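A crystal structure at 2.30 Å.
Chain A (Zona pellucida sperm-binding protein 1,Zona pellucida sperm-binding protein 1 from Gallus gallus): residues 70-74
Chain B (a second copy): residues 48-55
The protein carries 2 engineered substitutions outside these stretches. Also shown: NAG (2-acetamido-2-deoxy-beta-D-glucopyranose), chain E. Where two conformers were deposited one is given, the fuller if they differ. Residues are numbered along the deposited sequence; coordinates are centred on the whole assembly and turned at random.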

# COMPACT_ATOMS: atom_id res chain seq x y z
N GLU A 70 -0.88 13.24 -5.81
CA GLU A 70 -0.19 13.27 -4.54
C GLU A 70 -0.83 12.34 -3.51
O GLU A 70 -0.69 12.57 -2.30
CB GLU A 70 -0.10 14.71 -4.03
CG GLU A 70 0.64 15.63 -5.02
CD GLU A 70 0.67 17.10 -4.60
OE1 GLU A 70 -0.37 17.64 -4.16
OE2 GLU A 70 1.75 17.71 -4.73
N GLY A 71 -1.57 11.33 -3.96
CA GLY A 71 -2.25 10.41 -3.06
C GLY A 71 -1.41 9.19 -2.71
O GLY A 71 -0.30 8.99 -3.19
N CYS A 72 -2.02 8.31 -1.91
CA CYS A 72 -1.30 7.17 -1.37
C CYS A 72 -0.81 6.25 -2.49
O CYS A 72 -1.56 5.92 -3.42
CB CYS A 72 -2.20 6.41 -0.37
SG CYS A 72 -2.56 7.38 1.18
N HIS A 73 0.47 5.86 -2.40
CA HIS A 73 1.17 4.93 -3.27
C HIS A 73 1.45 5.47 -4.67
O HIS A 73 2.04 4.75 -5.48
CB HIS A 73 0.44 3.58 -3.42
CG HIS A 73 0.54 2.69 -2.22
ND1 HIS A 73 -0.56 2.29 -1.48
CD2 HIS A 73 1.61 2.10 -1.64
CE1 HIS A 73 -0.16 1.51 -0.50
NE2 HIS A 73 1.15 1.37 -0.57
N VAL A 74 1.09 6.71 -4.97
CA VAL A 74 1.50 7.33 -6.23
C VAL A 74 2.94 7.78 -6.10
O VAL A 74 3.28 8.54 -5.18
CB VAL A 74 0.58 8.50 -6.61
CG1 VAL A 74 1.02 9.12 -7.93
CG2 VAL A 74 -0.86 8.03 -6.69
N CYS B 48 -6.12 4.31 5.88
CA CYS B 48 -6.54 5.62 5.39
C CYS B 48 -5.83 6.66 6.23
O CYS B 48 -6.26 6.99 7.34
CB CYS B 48 -8.06 5.75 5.44
SG CYS B 48 -8.68 7.32 4.81
N SER B 49 -4.73 7.19 5.71
CA SER B 49 -3.85 8.00 6.53
C SER B 49 -2.90 8.74 5.62
O SER B 49 -2.59 8.28 4.52
CB SER B 49 -3.07 7.12 7.53
OG SER B 49 -2.12 7.87 8.27
N ILE B 50 -2.50 9.93 6.07
CA ILE B 50 -1.51 10.73 5.36
C ILE B 50 -0.10 10.19 5.60
O ILE B 50 0.83 10.57 4.88
CB ILE B 50 -1.61 12.20 5.79
CG1 ILE B 50 -0.87 13.12 4.82
CG2 ILE B 50 -1.07 12.39 7.20
CD1 ILE B 50 -1.58 13.28 3.49
N CYS B 51 0.09 9.33 6.60
CA CYS B 51 1.41 8.91 7.04
C CYS B 51 2.06 7.86 6.15
O CYS B 51 3.20 7.46 6.44
CB CYS B 51 1.31 8.37 8.47
SG CYS B 51 1.15 9.67 9.71
N MET B 52 1.38 7.41 5.10
CA MET B 52 1.94 6.47 4.13
C MET B 52 2.43 5.19 4.81
O MET B 52 3.57 4.76 4.62
CB MET B 52 3.05 7.13 3.30
CG MET B 52 2.61 8.41 2.61
SD MET B 52 1.17 8.19 1.56
CE MET B 52 0.80 9.89 1.12
N HIS B 53 1.56 4.58 5.60
CA HIS B 53 1.83 3.29 6.21
C HIS B 53 0.57 2.44 6.18
O HIS B 53 -0.55 2.97 6.23
CB HIS B 53 2.40 3.40 7.64
CG HIS B 53 1.55 4.21 8.58
ND1 HIS B 53 2.09 4.88 9.65
CD2 HIS B 53 0.22 4.44 8.62
CE1 HIS B 53 1.12 5.50 10.31
NE2 HIS B 53 -0.02 5.25 9.70
N TRP B 54 0.75 1.13 6.09
CA TRP B 54 -0.37 0.24 5.85
C TRP B 54 -0.15 -1.10 6.55
O TRP B 54 0.97 -1.45 6.93
CB TRP B 54 -0.60 0.00 4.35
CG TRP B 54 -0.75 1.26 3.55
CD1 TRP B 54 -1.91 1.90 3.24
CD2 TRP B 54 0.30 2.03 2.95
NE1 TRP B 54 -1.65 3.02 2.49
CE2 TRP B 54 -0.30 3.13 2.30
CE3 TRP B 54 1.70 1.90 2.90
CZ2 TRP B 54 0.44 4.09 1.61
CZ3 TRP B 54 2.43 2.85 2.22
CH2 TRP B 54 1.80 3.93 1.58
N LEU B 55 -1.25 -1.83 6.71
CA LEU B 55 -1.27 -3.18 7.26
C LEU B 55 -2.05 -4.13 6.37
O LEU B 55 -3.14 -3.81 5.98
CB LEU B 55 -1.90 -3.21 8.64
CG LEU B 55 -1.15 -2.65 9.82
CD1 LEU B 55 -1.92 -2.93 11.08
CD2 LEU B 55 0.22 -3.27 9.91
C1 NAG E . -5.86 -2.39 5.30
C2 NAG E . -6.62 -2.96 6.51
C3 NAG E . -6.52 -4.49 6.53
C4 NAG E . -6.96 -5.07 5.19
C5 NAG E . -6.16 -4.43 4.06
C6 NAG E . -6.61 -4.87 2.68
C7 NAG E . -6.67 -1.38 8.42
C8 NAG E . -7.91 -0.78 7.82
N2 NAG E . -6.12 -2.41 7.75
O3 NAG E . -7.35 -4.99 7.57
O4 NAG E . -6.75 -6.48 5.19
O5 NAG E . -6.33 -3.00 4.10
O6 NAG E . -5.82 -4.29 1.65
O7 NAG E . -6.19 -0.96 9.46

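A small contact can form without hydrogen bonds when flat and polarizable groups pack well, and the contact between these two stretches, from two copies of one protein, illustrates the point: it buries 278 Å² summed over both sides and has no hydrogen bond across it. Along chain B, Ser B49 comes first. Its backbone O lies 3.5 Å from SG of Cys A72, while its OG accepts a hydrogen bond from N of Cys B51 at 3.1 Å, so the hydroxyl braces its own loop. Cys B51 itself points away from chain A. Met B52 follows, with positive phi; its CA-to-CB bond runs sideways, but chi1 and chi2, both m, carry the thioether to chain A, where SD sits 3.8 Å from SG of Cys A72. A flexible, apolar chain suits such a place. Once the strand begins, His B53 points away and Trp B54 toward chain A. The indole supplies a broad surface: the His A73 ring stacks face-to-face on its six-membered ring, centroids 3.7 Å apart and planes inclined by 21°, with CE1 of His A73 3.2 Å from CE2 of Trp B54. At the indole edge, CB of Cys A72 lies 4.0 Å from CZ2 of Trp B54. Both chain A residues occupy the centre of a type II turn, closed by Val A74 N to Gly A71 O at 3.2 Å, which places the bonded sulfur of Cys A72 and the imidazole of His A73 on successive residues.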